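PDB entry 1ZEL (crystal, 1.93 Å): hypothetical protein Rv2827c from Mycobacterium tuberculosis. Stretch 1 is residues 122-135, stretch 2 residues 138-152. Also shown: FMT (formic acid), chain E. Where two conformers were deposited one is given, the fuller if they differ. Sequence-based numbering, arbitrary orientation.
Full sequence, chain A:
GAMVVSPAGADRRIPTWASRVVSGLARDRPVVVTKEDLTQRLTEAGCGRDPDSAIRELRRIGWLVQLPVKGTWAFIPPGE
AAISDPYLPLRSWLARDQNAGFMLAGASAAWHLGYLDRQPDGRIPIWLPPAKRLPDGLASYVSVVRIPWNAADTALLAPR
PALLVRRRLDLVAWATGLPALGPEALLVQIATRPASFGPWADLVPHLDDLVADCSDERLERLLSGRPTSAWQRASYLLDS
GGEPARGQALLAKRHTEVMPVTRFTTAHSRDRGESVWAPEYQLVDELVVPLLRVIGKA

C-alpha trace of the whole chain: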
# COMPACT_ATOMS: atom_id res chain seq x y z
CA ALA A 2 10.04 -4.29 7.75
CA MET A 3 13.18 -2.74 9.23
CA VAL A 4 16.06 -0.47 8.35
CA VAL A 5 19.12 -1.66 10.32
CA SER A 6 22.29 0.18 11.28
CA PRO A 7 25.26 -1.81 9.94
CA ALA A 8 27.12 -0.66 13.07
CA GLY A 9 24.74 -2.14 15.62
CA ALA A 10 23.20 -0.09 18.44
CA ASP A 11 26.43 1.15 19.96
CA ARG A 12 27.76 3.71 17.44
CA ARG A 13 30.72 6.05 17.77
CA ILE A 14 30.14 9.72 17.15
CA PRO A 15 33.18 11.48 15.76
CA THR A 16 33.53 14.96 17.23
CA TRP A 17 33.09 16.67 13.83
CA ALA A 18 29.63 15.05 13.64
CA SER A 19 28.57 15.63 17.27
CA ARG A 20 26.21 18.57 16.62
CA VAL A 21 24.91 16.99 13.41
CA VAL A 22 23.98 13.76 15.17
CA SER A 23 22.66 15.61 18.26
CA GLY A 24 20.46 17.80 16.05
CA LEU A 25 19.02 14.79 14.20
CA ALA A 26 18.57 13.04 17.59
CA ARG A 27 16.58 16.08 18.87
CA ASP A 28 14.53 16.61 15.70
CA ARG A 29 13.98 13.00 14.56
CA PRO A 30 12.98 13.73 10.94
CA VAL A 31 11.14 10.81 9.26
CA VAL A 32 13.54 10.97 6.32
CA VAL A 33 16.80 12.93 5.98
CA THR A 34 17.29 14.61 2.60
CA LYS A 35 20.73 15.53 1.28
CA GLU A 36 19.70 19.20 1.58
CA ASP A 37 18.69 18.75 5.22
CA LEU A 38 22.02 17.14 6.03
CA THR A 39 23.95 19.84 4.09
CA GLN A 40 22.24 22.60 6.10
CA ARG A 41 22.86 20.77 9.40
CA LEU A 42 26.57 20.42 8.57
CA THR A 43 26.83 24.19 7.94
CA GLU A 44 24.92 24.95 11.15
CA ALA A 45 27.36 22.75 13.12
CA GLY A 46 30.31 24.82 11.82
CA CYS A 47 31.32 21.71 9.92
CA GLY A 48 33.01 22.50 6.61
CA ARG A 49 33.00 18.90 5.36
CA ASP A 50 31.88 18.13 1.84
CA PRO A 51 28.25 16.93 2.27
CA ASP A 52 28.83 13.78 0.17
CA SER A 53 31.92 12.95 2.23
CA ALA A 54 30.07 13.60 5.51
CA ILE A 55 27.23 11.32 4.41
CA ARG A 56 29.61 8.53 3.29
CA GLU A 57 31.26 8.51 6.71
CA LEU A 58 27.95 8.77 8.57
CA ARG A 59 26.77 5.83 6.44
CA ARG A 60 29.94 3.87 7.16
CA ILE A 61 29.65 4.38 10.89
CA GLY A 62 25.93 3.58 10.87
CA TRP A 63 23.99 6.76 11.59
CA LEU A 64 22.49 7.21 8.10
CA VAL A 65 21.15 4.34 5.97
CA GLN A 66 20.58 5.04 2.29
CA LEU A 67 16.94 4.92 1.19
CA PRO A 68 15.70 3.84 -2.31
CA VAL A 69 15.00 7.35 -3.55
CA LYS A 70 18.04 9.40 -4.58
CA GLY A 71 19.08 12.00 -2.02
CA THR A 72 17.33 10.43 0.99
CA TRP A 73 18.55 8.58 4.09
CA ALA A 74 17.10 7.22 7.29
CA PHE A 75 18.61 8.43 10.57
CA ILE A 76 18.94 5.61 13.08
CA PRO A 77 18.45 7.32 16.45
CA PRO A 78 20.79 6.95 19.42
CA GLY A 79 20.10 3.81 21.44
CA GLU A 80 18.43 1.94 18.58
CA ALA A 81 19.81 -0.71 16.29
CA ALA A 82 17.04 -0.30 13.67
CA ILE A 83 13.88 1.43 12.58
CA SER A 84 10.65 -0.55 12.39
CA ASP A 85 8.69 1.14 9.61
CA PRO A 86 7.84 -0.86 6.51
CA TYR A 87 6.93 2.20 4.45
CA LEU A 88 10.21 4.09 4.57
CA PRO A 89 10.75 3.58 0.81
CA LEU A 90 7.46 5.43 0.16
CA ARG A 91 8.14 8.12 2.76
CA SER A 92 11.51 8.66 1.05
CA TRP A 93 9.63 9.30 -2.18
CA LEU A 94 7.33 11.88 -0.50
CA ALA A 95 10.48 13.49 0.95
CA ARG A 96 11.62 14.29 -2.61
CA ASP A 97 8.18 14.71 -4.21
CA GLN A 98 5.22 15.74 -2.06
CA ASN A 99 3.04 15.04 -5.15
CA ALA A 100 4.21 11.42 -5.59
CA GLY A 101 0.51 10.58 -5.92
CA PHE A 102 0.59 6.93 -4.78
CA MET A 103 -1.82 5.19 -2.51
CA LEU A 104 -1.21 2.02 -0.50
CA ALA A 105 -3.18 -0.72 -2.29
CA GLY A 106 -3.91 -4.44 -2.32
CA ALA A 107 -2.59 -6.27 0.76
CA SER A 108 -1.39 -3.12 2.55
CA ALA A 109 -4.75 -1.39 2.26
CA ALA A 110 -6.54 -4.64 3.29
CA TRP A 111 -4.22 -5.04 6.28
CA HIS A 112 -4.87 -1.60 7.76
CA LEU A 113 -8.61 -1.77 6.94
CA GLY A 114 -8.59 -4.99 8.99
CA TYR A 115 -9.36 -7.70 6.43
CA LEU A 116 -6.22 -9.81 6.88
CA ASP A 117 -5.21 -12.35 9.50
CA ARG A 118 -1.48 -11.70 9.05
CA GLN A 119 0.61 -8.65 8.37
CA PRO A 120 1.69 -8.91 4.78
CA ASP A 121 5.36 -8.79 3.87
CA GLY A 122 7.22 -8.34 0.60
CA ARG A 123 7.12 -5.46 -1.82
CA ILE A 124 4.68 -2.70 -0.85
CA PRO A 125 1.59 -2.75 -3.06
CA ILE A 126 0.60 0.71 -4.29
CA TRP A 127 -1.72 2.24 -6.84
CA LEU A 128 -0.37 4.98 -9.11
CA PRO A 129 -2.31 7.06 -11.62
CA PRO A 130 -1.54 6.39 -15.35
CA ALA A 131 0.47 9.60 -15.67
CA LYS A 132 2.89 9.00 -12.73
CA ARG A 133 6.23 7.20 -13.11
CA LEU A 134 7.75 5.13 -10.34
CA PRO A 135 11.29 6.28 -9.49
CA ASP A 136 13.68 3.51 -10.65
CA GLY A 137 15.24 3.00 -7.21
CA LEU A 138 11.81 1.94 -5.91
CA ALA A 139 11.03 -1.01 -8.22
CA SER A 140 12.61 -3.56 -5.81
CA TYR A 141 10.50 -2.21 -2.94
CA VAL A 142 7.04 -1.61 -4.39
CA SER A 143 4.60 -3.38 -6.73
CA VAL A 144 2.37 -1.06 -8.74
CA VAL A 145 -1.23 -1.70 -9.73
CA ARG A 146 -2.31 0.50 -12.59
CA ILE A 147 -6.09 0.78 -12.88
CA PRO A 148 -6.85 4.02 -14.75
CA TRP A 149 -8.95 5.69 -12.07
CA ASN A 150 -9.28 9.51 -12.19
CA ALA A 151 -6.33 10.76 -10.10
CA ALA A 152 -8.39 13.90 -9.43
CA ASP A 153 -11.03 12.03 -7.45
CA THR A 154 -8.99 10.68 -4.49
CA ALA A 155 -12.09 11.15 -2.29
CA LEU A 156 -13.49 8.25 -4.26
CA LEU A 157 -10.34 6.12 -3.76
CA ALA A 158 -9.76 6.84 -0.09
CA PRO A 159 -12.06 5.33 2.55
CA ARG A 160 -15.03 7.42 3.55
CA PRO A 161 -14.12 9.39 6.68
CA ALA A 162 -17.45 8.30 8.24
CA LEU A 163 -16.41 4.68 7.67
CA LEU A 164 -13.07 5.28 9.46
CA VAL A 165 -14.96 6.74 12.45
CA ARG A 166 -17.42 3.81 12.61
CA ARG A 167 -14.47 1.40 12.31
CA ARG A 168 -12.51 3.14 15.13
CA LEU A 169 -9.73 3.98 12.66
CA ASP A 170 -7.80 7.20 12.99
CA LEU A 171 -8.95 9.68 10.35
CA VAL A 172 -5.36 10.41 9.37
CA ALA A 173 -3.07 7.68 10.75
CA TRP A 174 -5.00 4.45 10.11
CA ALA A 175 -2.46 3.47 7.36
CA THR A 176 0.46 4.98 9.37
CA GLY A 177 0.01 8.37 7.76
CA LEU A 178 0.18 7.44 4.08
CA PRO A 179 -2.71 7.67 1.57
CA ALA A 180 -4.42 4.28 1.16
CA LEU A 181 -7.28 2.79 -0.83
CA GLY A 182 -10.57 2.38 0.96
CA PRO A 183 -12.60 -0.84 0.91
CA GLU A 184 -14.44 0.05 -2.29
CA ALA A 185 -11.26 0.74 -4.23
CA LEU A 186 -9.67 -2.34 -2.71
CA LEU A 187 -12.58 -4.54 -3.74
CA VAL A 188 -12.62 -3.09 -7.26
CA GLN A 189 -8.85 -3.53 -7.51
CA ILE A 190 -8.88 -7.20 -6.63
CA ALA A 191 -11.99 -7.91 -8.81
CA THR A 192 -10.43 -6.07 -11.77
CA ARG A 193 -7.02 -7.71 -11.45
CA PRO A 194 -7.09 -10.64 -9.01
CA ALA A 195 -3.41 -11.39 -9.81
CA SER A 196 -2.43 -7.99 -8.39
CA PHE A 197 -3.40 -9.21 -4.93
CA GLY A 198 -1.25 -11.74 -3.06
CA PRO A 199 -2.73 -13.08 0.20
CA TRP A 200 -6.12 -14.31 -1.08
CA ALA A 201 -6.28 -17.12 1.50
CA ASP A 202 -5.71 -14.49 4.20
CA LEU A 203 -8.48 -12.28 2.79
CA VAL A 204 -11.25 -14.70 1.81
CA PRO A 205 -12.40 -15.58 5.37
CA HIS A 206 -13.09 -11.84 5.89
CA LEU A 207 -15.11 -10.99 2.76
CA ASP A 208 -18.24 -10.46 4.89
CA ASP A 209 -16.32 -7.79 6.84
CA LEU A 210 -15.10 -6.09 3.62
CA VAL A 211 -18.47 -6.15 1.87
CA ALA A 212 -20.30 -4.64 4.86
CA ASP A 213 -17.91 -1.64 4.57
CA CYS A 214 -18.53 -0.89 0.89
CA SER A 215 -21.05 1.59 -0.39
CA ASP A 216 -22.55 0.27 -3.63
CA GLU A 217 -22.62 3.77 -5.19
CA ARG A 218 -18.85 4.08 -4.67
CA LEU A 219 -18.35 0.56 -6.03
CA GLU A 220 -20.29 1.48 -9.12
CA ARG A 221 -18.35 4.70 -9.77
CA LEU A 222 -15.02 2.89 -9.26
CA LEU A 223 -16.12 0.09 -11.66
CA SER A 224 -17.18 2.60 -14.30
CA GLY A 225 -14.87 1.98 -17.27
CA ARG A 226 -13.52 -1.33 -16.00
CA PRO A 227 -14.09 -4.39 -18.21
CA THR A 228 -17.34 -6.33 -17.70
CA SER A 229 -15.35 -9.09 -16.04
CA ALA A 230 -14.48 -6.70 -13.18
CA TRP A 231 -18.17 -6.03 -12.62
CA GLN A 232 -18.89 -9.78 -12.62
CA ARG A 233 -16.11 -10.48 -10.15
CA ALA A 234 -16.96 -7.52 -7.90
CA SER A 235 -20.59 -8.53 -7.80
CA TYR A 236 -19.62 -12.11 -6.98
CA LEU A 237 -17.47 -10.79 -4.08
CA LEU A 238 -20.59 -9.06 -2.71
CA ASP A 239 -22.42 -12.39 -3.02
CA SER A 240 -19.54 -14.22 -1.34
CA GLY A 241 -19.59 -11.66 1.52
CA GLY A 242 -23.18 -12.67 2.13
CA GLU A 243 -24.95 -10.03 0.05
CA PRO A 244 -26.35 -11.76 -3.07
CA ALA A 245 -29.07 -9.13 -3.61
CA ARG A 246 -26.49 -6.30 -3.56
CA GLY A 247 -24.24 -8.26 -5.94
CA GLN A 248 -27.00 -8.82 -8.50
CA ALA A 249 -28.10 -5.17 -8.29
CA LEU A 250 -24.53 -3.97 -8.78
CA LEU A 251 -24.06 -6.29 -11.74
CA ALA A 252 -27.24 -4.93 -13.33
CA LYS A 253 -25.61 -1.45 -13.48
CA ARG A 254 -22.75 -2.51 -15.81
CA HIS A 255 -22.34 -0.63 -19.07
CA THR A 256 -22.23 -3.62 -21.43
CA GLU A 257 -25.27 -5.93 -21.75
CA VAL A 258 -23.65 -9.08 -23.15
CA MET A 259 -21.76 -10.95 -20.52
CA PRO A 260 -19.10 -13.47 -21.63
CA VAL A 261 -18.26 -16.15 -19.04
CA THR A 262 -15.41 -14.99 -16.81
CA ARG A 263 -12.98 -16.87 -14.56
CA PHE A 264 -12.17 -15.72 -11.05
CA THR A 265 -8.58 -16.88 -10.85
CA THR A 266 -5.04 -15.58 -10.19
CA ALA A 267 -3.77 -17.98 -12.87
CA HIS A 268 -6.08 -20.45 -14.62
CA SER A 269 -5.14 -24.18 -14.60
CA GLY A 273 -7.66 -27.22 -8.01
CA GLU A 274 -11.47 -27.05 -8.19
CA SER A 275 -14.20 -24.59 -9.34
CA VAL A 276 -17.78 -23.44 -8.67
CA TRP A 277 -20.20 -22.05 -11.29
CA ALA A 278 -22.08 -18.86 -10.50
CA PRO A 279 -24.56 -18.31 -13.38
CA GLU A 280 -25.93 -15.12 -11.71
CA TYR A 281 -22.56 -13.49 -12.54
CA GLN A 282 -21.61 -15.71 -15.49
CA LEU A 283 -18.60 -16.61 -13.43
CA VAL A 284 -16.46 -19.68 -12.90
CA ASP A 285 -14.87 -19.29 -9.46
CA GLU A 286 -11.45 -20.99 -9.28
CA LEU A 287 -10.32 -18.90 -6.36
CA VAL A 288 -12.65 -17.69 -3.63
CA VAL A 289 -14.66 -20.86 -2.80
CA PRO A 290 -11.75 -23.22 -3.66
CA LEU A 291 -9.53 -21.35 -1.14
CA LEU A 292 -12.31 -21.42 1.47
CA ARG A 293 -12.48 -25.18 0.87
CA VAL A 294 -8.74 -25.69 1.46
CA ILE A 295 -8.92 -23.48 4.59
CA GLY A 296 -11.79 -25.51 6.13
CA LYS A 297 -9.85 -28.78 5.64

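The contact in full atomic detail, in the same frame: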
# COMPACT_ATOMS: atom_id res chain seq x y z
N GLY A 122 6.85 -8.37 2.01
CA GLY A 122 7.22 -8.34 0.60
C GLY A 122 7.19 -6.92 0.08
O GLY A 122 7.15 -5.96 0.86
N ARG A 123 7.18 -6.79 -1.23
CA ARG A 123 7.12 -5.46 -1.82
C ARG A 123 5.80 -4.79 -1.44
O ARG A 123 4.78 -5.46 -1.25
CB ARG A 123 7.32 -5.53 -3.32
CG ARG A 123 8.68 -6.11 -3.67
CD ARG A 123 8.94 -5.96 -5.14
NE ARG A 123 7.85 -6.51 -5.93
CZ ARG A 123 7.61 -6.18 -7.19
NH1 ARG A 123 8.39 -5.30 -7.81
NH2 ARG A 123 6.58 -6.73 -7.84
N ILE A 124 5.86 -3.48 -1.27
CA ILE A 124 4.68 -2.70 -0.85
C ILE A 124 3.78 -2.47 -2.04
O ILE A 124 4.18 -1.81 -3.01
CB ILE A 124 5.07 -1.33 -0.23
CG1 ILE A 124 6.07 -1.53 0.93
CG2 ILE A 124 3.78 -0.57 0.21
CD1 ILE A 124 7.24 -0.50 0.95
N PRO A 125 2.54 -2.99 -1.99
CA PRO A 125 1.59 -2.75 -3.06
C PRO A 125 1.02 -1.33 -3.03
O PRO A 125 0.47 -0.88 -2.00
CB PRO A 125 0.49 -3.79 -2.78
CG PRO A 125 0.52 -3.92 -1.29
CD PRO A 125 1.97 -3.82 -0.91
N ILE A 126 1.18 -0.62 -4.14
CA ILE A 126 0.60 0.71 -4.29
C ILE A 126 -0.20 0.84 -5.57
O ILE A 126 -0.03 0.06 -6.49
CB ILE A 126 1.68 1.85 -4.27
CG1 ILE A 126 2.66 1.68 -5.44
CG2 ILE A 126 2.43 1.88 -2.93
CD1 ILE A 126 3.61 2.88 -5.58
N TRP A 127 -1.05 1.84 -5.61
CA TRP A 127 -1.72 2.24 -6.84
C TRP A 127 -1.08 3.55 -7.25
O TRP A 127 -0.79 4.38 -6.38
CB TRP A 127 -3.24 2.44 -6.60
CG TRP A 127 -3.90 3.13 -7.80
CD1 TRP A 127 -4.26 2.56 -8.99
CD2 TRP A 127 -4.16 4.54 -7.94
NE1 TRP A 127 -4.76 3.53 -9.86
CE2 TRP A 127 -4.70 4.75 -9.23
CE3 TRP A 127 -3.99 5.64 -7.10
CZ2 TRP A 127 -5.09 6.01 -9.69
CZ3 TRP A 127 -4.36 6.89 -7.55
CH2 TRP A 127 -4.91 7.07 -8.83
N LEU A 128 -0.83 3.71 -8.55
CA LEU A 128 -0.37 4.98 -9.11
C LEU A 128 -1.25 5.37 -10.29
O LEU A 128 -1.60 4.50 -11.08
CB LEU A 128 1.07 4.84 -9.65
CG LEU A 128 2.24 5.10 -8.69
CD1 LEU A 128 3.57 4.74 -9.39
CD2 LEU A 128 2.24 6.52 -8.22
N PRO A 129 -1.58 6.66 -10.43
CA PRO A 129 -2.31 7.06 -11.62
C PRO A 129 -1.48 6.85 -12.91
O PRO A 129 -0.25 6.83 -12.85
CB PRO A 129 -2.59 8.54 -11.39
CG PRO A 129 -1.73 8.96 -10.34
CD PRO A 129 -1.31 7.80 -9.53
N PRO A 130 -2.17 6.64 -14.05
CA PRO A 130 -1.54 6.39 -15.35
C PRO A 130 -0.35 7.31 -15.60
O PRO A 130 0.72 6.84 -16.04
CB PRO A 130 -2.66 6.72 -16.34
CG PRO A 130 -3.94 6.33 -15.59
CD PRO A 130 -3.65 6.62 -14.14
N ALA A 131 -0.52 8.59 -15.30
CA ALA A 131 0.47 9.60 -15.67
C ALA A 131 1.77 9.61 -14.84
O ALA A 131 2.74 10.25 -15.23
CB ALA A 131 -0.19 10.99 -15.65
N LYS A 132 1.79 8.89 -13.71
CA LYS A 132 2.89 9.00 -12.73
C LYS A 132 3.93 7.89 -12.88
O LYS A 132 3.58 6.72 -12.85
CB LYS A 132 2.35 8.97 -11.30
CG LYS A 132 1.68 10.26 -10.82
CD LYS A 132 2.71 11.39 -10.61
CE LYS A 132 3.90 10.95 -9.73
NZ LYS A 132 4.89 12.05 -9.50
N ARG A 133 5.21 8.27 -13.00
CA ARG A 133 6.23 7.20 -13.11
C ARG A 133 6.78 6.87 -11.74
O ARG A 133 6.90 7.75 -10.86
CB ARG A 133 7.37 7.54 -14.05
N LEU A 134 7.12 5.59 -11.56
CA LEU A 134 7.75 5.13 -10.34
C LEU A 134 9.24 5.46 -10.45
O LEU A 134 9.83 5.15 -11.48
CB LEU A 134 7.56 3.62 -10.20
CG LEU A 134 8.09 2.97 -8.93
CD1 LEU A 134 7.26 3.35 -7.72
CD2 LEU A 134 8.18 1.45 -9.08
N PRO A 135 9.84 6.08 -9.42
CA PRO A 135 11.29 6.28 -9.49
C PRO A 135 11.99 4.92 -9.54
O PRO A 135 11.56 3.98 -8.86
CB PRO A 135 11.62 7.02 -8.18
CG PRO A 135 10.33 7.57 -7.69
CD PRO A 135 9.27 6.61 -8.17
N LEU A 138 12.91 2.49 -6.72
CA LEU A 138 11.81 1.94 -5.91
C LEU A 138 11.26 0.60 -6.39
O LEU A 138 10.54 -0.07 -5.65
CB LEU A 138 10.66 2.95 -5.79
CG LEU A 138 10.65 3.96 -4.64
CD1 LEU A 138 9.33 4.70 -4.69
CD2 LEU A 138 10.75 3.27 -3.29
N ALA A 139 11.61 0.21 -7.62
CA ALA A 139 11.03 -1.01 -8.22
C ALA A 139 11.19 -2.28 -7.36
O ALA A 139 10.28 -3.11 -7.30
CB ALA A 139 11.61 -1.24 -9.62
N SER A 140 12.33 -2.41 -6.68
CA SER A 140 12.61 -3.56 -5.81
C SER A 140 11.81 -3.56 -4.52
O SER A 140 11.85 -4.54 -3.77
CB SER A 140 14.09 -3.58 -5.41
OG SER A 140 14.94 -3.87 -6.50
N TYR A 141 11.12 -2.46 -4.24
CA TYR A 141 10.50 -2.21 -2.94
C TYR A 141 8.98 -2.12 -3.00
O TYR A 141 8.31 -2.26 -1.97
CB TYR A 141 11.09 -0.92 -2.30
CG TYR A 141 12.59 -1.03 -2.08
CD1 TYR A 141 13.50 -0.60 -3.04
CD2 TYR A 141 13.09 -1.60 -0.92
CE1 TYR A 141 14.87 -0.74 -2.85
CE2 TYR A 141 14.44 -1.74 -0.71
CZ TYR A 141 15.33 -1.31 -1.67
OH TYR A 141 16.67 -1.47 -1.43
N VAL A 142 8.44 -1.90 -4.19
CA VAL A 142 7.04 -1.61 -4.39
C VAL A 142 6.49 -2.42 -5.58
O VAL A 142 7.22 -2.69 -6.52
CB VAL A 142 6.85 -0.07 -4.60
CG1 VAL A 142 5.43 0.27 -4.89
CG2 VAL A 142 7.31 0.71 -3.37
N SER A 143 5.22 -2.81 -5.54
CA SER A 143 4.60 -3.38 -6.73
C SER A 143 3.46 -2.44 -7.08
O SER A 143 2.74 -1.99 -6.19
CB SER A 143 4.10 -4.79 -6.47
OG SER A 143 3.03 -4.75 -5.56
N VAL A 144 3.31 -2.10 -8.35
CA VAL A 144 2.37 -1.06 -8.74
C VAL A 144 1.17 -1.67 -9.44
O VAL A 144 1.34 -2.49 -10.33
CB VAL A 144 3.04 -0.01 -9.68
CG1 VAL A 144 2.04 1.09 -10.01
CG2 VAL A 144 4.31 0.59 -9.04
N VAL A 145 -0.04 -1.29 -9.02
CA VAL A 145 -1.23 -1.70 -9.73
C VAL A 145 -1.71 -0.46 -10.46
O VAL A 145 -1.63 0.66 -9.94
CB VAL A 145 -2.30 -2.34 -8.79
CG1 VAL A 145 -2.95 -1.31 -7.88
CG2 VAL A 145 -3.37 -3.06 -9.63
N ARG A 146 -2.12 -0.64 -11.71
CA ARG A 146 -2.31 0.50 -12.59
C ARG A 146 -3.69 0.54 -13.24
O ARG A 146 -3.82 0.50 -14.46
CB ARG A 146 -1.24 0.47 -13.69
CG ARG A 146 0.15 0.83 -13.20
CD ARG A 146 0.49 2.27 -13.50
NE ARG A 146 1.94 2.49 -13.40
CZ ARG A 146 2.48 3.68 -13.20
NH1 ARG A 146 1.68 4.74 -13.10
NH2 ARG A 146 3.80 3.82 -13.09
N ILE A 147 -4.72 0.64 -12.41
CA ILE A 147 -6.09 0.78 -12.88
C ILE A 147 -6.31 2.26 -13.15
O ILE A 147 -5.99 3.09 -12.30
CB ILE A 147 -7.04 0.24 -11.80
CG1 ILE A 147 -6.74 -1.26 -11.60
CG2 ILE A 147 -8.52 0.49 -12.13
CD1 ILE A 147 -7.47 -1.86 -10.46
N PRO A 148 -6.81 2.61 -14.36
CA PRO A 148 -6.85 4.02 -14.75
C PRO A 148 -7.97 4.85 -14.12
O PRO A 148 -8.67 5.58 -14.82
CB PRO A 148 -7.02 3.96 -16.28
CG PRO A 148 -7.78 2.72 -16.49
CD PRO A 148 -7.33 1.74 -15.45
N TRP A 149 -8.12 4.74 -12.80
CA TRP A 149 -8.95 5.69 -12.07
C TRP A 149 -8.48 7.15 -12.27
O TRP A 149 -7.27 7.43 -12.42
CB TRP A 149 -8.92 5.37 -10.58
CG TRP A 149 -9.66 4.11 -10.23
CD1 TRP A 149 -10.91 3.77 -10.65
CD2 TRP A 149 -9.22 3.06 -9.36
NE1 TRP A 149 -11.28 2.56 -10.09
CE2 TRP A 149 -10.26 2.11 -9.30
CE3 TRP A 149 -8.05 2.84 -8.62
CZ2 TRP A 149 -10.16 0.94 -8.53
CZ3 TRP A 149 -7.96 1.68 -7.85
CH2 TRP A 149 -9.01 0.74 -7.82
N ASN A 150 -9.47 8.05 -12.26
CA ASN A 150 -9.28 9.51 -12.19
C ASN A 150 -8.49 9.92 -10.92
O ASN A 150 -9.03 9.92 -9.79
CB ASN A 150 -10.64 10.23 -12.27
CG ASN A 150 -10.50 11.75 -12.17
OD1 ASN A 150 -9.40 12.28 -12.21
ND2 ASN A 150 -11.63 12.44 -12.06
N ALA A 151 -7.22 10.25 -11.14
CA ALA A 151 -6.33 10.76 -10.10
C ALA A 151 -6.86 12.02 -9.39
O ALA A 151 -6.40 12.36 -8.29
CB ALA A 151 -4.96 11.05 -10.70
N ALA A 152 -7.84 12.69 -10.00
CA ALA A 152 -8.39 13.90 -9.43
C ALA A 152 -9.38 13.59 -8.31
O ALA A 152 -9.55 14.39 -7.39
CB ALA A 152 -9.06 14.75 -10.51
C FMT E . 5.04 0.61 -12.74
O1 FMT E . 5.81 1.53 -13.02
O2 FMT E . 3.89 0.48 -13.20
O HOH W 1 3.20 -6.97 -3.87

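Two parallel strands, 124-127 and 142-145, set the frame, and the side chains finish what the backbone begins. Ile 124 N donates to Tyr 141 O (2.8 Å), Ser 143 N to Ile 124 O (2.9 Å), Ile 126 N to Ser 143 O (2.9 Å) and Val 145 N to Ile 126 O (2.9 Å). Pro 125 has no NH to give, but pairing with strand 142-145 does not call for one: the bonds to that strand are made by the N and O of Ile 124 and Ile 126.

The register puts Ile 124, Ile 126, Val 142 and Val 144 on one face. Ile 126, with chi1 p and chi2 t, brings CG1 within 3.2 Å of Val 142 CG1, a tight contact, and 4.1 Å of Val 144 CG2. Leu 134, t then p, returns from the loop to cover this face, its CD2 lying 4.0 Å from Val 144 CG2 and its CD1 3.9 Å from Leu 138 CD1.

On the other face, Trp 127 takes chi1 t, which carries its indole past the strand end; NE1 donates to Ile 147 O at 2.8 Å and 171°, nearly straight. The same pose places Trp 149 CE3 over one ring face, 3.6 Å from Trp 127 NE1, with the two ring planes inclined at 54°.

Two arginines tie side chain to backbone. Arg 123 (m, t, m) folds along the partner stretch, and its NH1 donates to Ala 139 O at 2.9 Å. Arg 146 starts away, but a chi2 of -99°, between wells, helps bring its end back: NH1 and NH2 both donate to Lys 132 O, at 2.8 and 2.9 Å. Leu 128 CB covers one guanidinium face, 3.5 Å from Arg 146 NH1. A formic acid, probably from the crystallisation liquor, takes Arg 146 NE at O2 (2.8 Å) and NH2 at O1 (3.0 Å).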